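Local coordinates for galactose mutarotase-like protein (Clostridium acetobutylicum, PDB 3OS7), which probably binds carbohydrate and may interconvert the anomers of an aldose sugar, as aldose 1-epimerases of its family do, at residues Gly228-Tyr233 against Ser247-Lys252. Residues are numbered along the deposited sequence; the frame is centred on the assembly and turned at random.
Sequences GEQKEY and SLFSLK
Tyr233 (chi1 -70°) and Phe249 (chi1 -64°) both swing CG beside their own backbone N and anti to the carbonyl carbon, and in doing so their rings meet between a short turn with helical backbone angles and a β-strand of this galactose mutarotase-like, mainly β fold. The turn, 229-233, belongs to the loop that follows strand 222-224, while Phe249 projects toward it from strand 246-256. The two side chains cross at about a right angle, with ring centroids 5.5 Å apart and planes inclined at 72°, an oblique aromatic pair. Its closest approach is Tyr233 CE2 to Phe249 CZ, at 3.7 Å.

Gln230, three residues earlier, comes in at the edge of the Phe249 ring and near its plane, with CG 4.1 Å from Phe249 CZ. Its amide plane stands nearly perpendicular to that ring, and OE1 takes a hydrogen bond from Thr227 N, which helps fix the amide's rotation. Phe249 CZ therefore lies against both Gln230 and Tyr233. Ile207 of the neighbouring strand 201-213 also touches Phe249, and Ile205 and Ile288 pack on Tyr233, so the loop lies against strands 201-213, 246-256 and 285-289. The polar link is indirect: one water, in the plane of the Tyr233 ring at its edge, hydrogen-bonds to Tyr233 OH (2.8 Å) and to Ser247 OG (3.0 Å).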
loop_
_atom_site.group_PDB
_atom_site.type_symbol
_atom_site.label_atom_id
_atom_site.label_comp_id
_atom_site.label_asym_id
_atom_site.label_seq_id
_atom_site.Cartn_x
_atom_site.Cartn_y
_atom_site.Cartn_z
ATOM N N GLY A 228 17.116 18.511 7.311
ATOM C CA GLY A 228 16.011 19.351 7.769
ATOM C C GLY A 228 14.906 18.561 8.435
ATOM O O GLY A 228 15.154 17.694 9.290
ATOM N N GLU A 229 13.688 18.848 8.012
ATOM C CA GLU A 229 12.530 18.222 8.569
ATOM C C GLU A 229 12.530 16.682 8.411
ATOM O O GLU A 229 11.887 15.979 9.186
ATOM C CB GLU A 229 11.314 18.797 7.886
ATOM C CG GLU A 229 10.035 18.279 8.419
ATOM C CD GLU A 229 8.850 18.858 7.672
ATOM O OE1 GLU A 229 8.720 18.584 6.450
ATOM O OE2 GLU A 229 8.063 19.579 8.317
ATOM N N GLN A 230 13.231 16.186 7.397
ATOM C CA GLN A 230 13.285 14.729 7.144
ATOM C C GLN A 230 13.849 13.990 8.355
ATOM O O GLN A 230 13.484 12.850 8.630
ATOM C CB GLN A 230 14.120 14.415 5.880
ATOM C CG GLN A 230 13.630 15.090 4.615
ATOM C CD GLN A 230 14.587 15.010 3.455
ATOM O OE1 GLN A 230 15.705 14.523 3.570
ATOM N NE2 GLN A 230 14.147 15.519 2.307
ATOM N N LYS A 231 14.734 14.647 9.104
ATOM C CA LYS A 231 15.333 14.028 10.270
ATOM C C LYS A 231 14.321 13.665 11.318
ATOM O O LYS A 231 14.527 12.718 12.071
ATOM C CB LYS A 231 16.391 14.956 10.875
ATOM C CG LYS A 231 17.559 15.168 9.926
ATOM C CD LYS A 231 18.749 15.859 10.639
ATOM C CE LYS A 231 19.804 16.314 9.639
ATOM N NZ LYS A 231 20.936 17.099 10.239
ATOM N N GLU A 232 13.198 14.390 11.343
ATOM C CA GLU A 232 12.160 14.164 12.343
ATOM C C GLU A 232 11.415 12.842 12.134
ATOM O O GLU A 232 10.807 12.311 13.060
ATOM C CB GLU A 232 11.141 15.298 12.325
ATOM C CG GLU A 232 11.686 16.731 12.656
ATOM C CD GLU A 232 10.632 17.853 12.288
ATOM O OE1 GLU A 232 9.396 17.673 12.520
ATOM O OE2 GLU A 232 11.038 18.915 11.757
ATOM N N TYR A 233 11.455 12.304 10.926
ATOM C CA TYR A 233 10.860 10.984 10.727
ATOM C C TYR A 233 11.477 9.924 11.649
ATOM O O TYR A 233 10.818 8.949 11.960
ATOM C CB TYR A 233 10.928 10.524 9.272
ATOM C CG TYR A 233 10.031 11.264 8.316
ATOM C CD1 TYR A 233 8.642 11.222 8.451
ATOM C CD2 TYR A 233 10.567 11.965 7.242
ATOM C CE1 TYR A 233 7.830 11.876 7.559
ATOM C CE2 TYR A 233 9.744 12.638 6.345
ATOM C CZ TYR A 233 8.388 12.578 6.510
ATOM O OH TYR A 233 7.545 13.222 5.633
ATOM N N SER A 247 7.467 12.771 -1.051
ATOM C CA SER A 247 8.875 12.406 -0.905
ATOM C C SER A 247 9.112 10.923 -1.102
ATOM O O SER A 247 8.292 10.095 -0.730
ATOM C CB SER A 247 9.340 12.765 0.496
ATOM O OG SER A 247 9.303 14.165 0.726
ATOM N N LEU A 248 10.299 10.589 -1.608
ATOM C CA LEU A 248 10.713 9.203 -1.793
ATOM C C LEU A 248 11.906 8.882 -0.882
ATOM O O LEU A 248 12.940 9.574 -0.950
ATOM C CB LEU A 248 11.111 8.990 -3.246
ATOM C CG LEU A 248 11.747 7.667 -3.616
ATOM C CD1 LEU A 248 10.810 6.463 -3.361
ATOM C CD2 LEU A 248 12.235 7.724 -5.082
ATOM N N PHE A 249 11.772 7.830 -0.073
ATOM C CA PHE A 249 12.860 7.358 0.785
ATOM C C PHE A 249 13.159 5.902 0.547
ATOM O O PHE A 249 12.263 5.130 0.196
ATOM C CB PHE A 249 12.453 7.512 2.251
ATOM C CG PHE A 249 12.241 8.941 2.682
ATOM C CD1 PHE A 249 13.336 9.780 2.964
ATOM C CD2 PHE A 249 10.973 9.454 2.768
ATOM C CE1 PHE A 249 13.137 11.101 3.355
ATOM C CE2 PHE A 249 10.768 10.757 3.163
ATOM C CZ PHE A 249 11.855 11.589 3.448
ATOM N N SER A 250 14.403 5.499 0.766
ATOM C CA SER A 250 14.667 4.090 1.065
ATOM C C SER A 250 14.385 3.810 2.540
ATOM O O SER A 250 14.394 4.715 3.363
ATOM C CB SER A 250 16.085 3.696 0.676
ATOM O OG SER A 250 17.035 4.623 1.146
ATOM N N LEU A 251 14.192 2.538 2.866
ATOM C CA LEU A 251 13.866 2.108 4.217
ATOM C C LEU A 251 15.002 1.322 4.833
ATOM O O LEU A 251 15.780 0.668 4.137
ATOM C CB LEU A 251 12.639 1.209 4.197
ATOM C CG LEU A 251 11.315 1.901 3.801
ATOM C CD1 LEU A 251 10.201 0.867 3.720
ATOM C CD2 LEU A 251 10.984 2.997 4.802
ATOM N N LYS A 252 15.061 1.345 6.153
ATOM C CA LYS A 252 15.964 0.482 6.905
ATOM C C LYS A 252 15.242 0.016 8.153
ATOM O O LYS A 252 14.154 0.525 8.472
ATOM C CB LYS A 252 17.251 1.218 7.259
ATOM C CG LYS A 252 17.037 2.446 8.136
ATOM C CD LYS A 252 18.356 3.100 8.612
ATOM C CE LYS A 252 18.056 4.088 9.725
ATOM N NZ LYS A 252 19.236 4.936 10.018
HETATM O O HOH W 1 9.121 14.577 3.699
#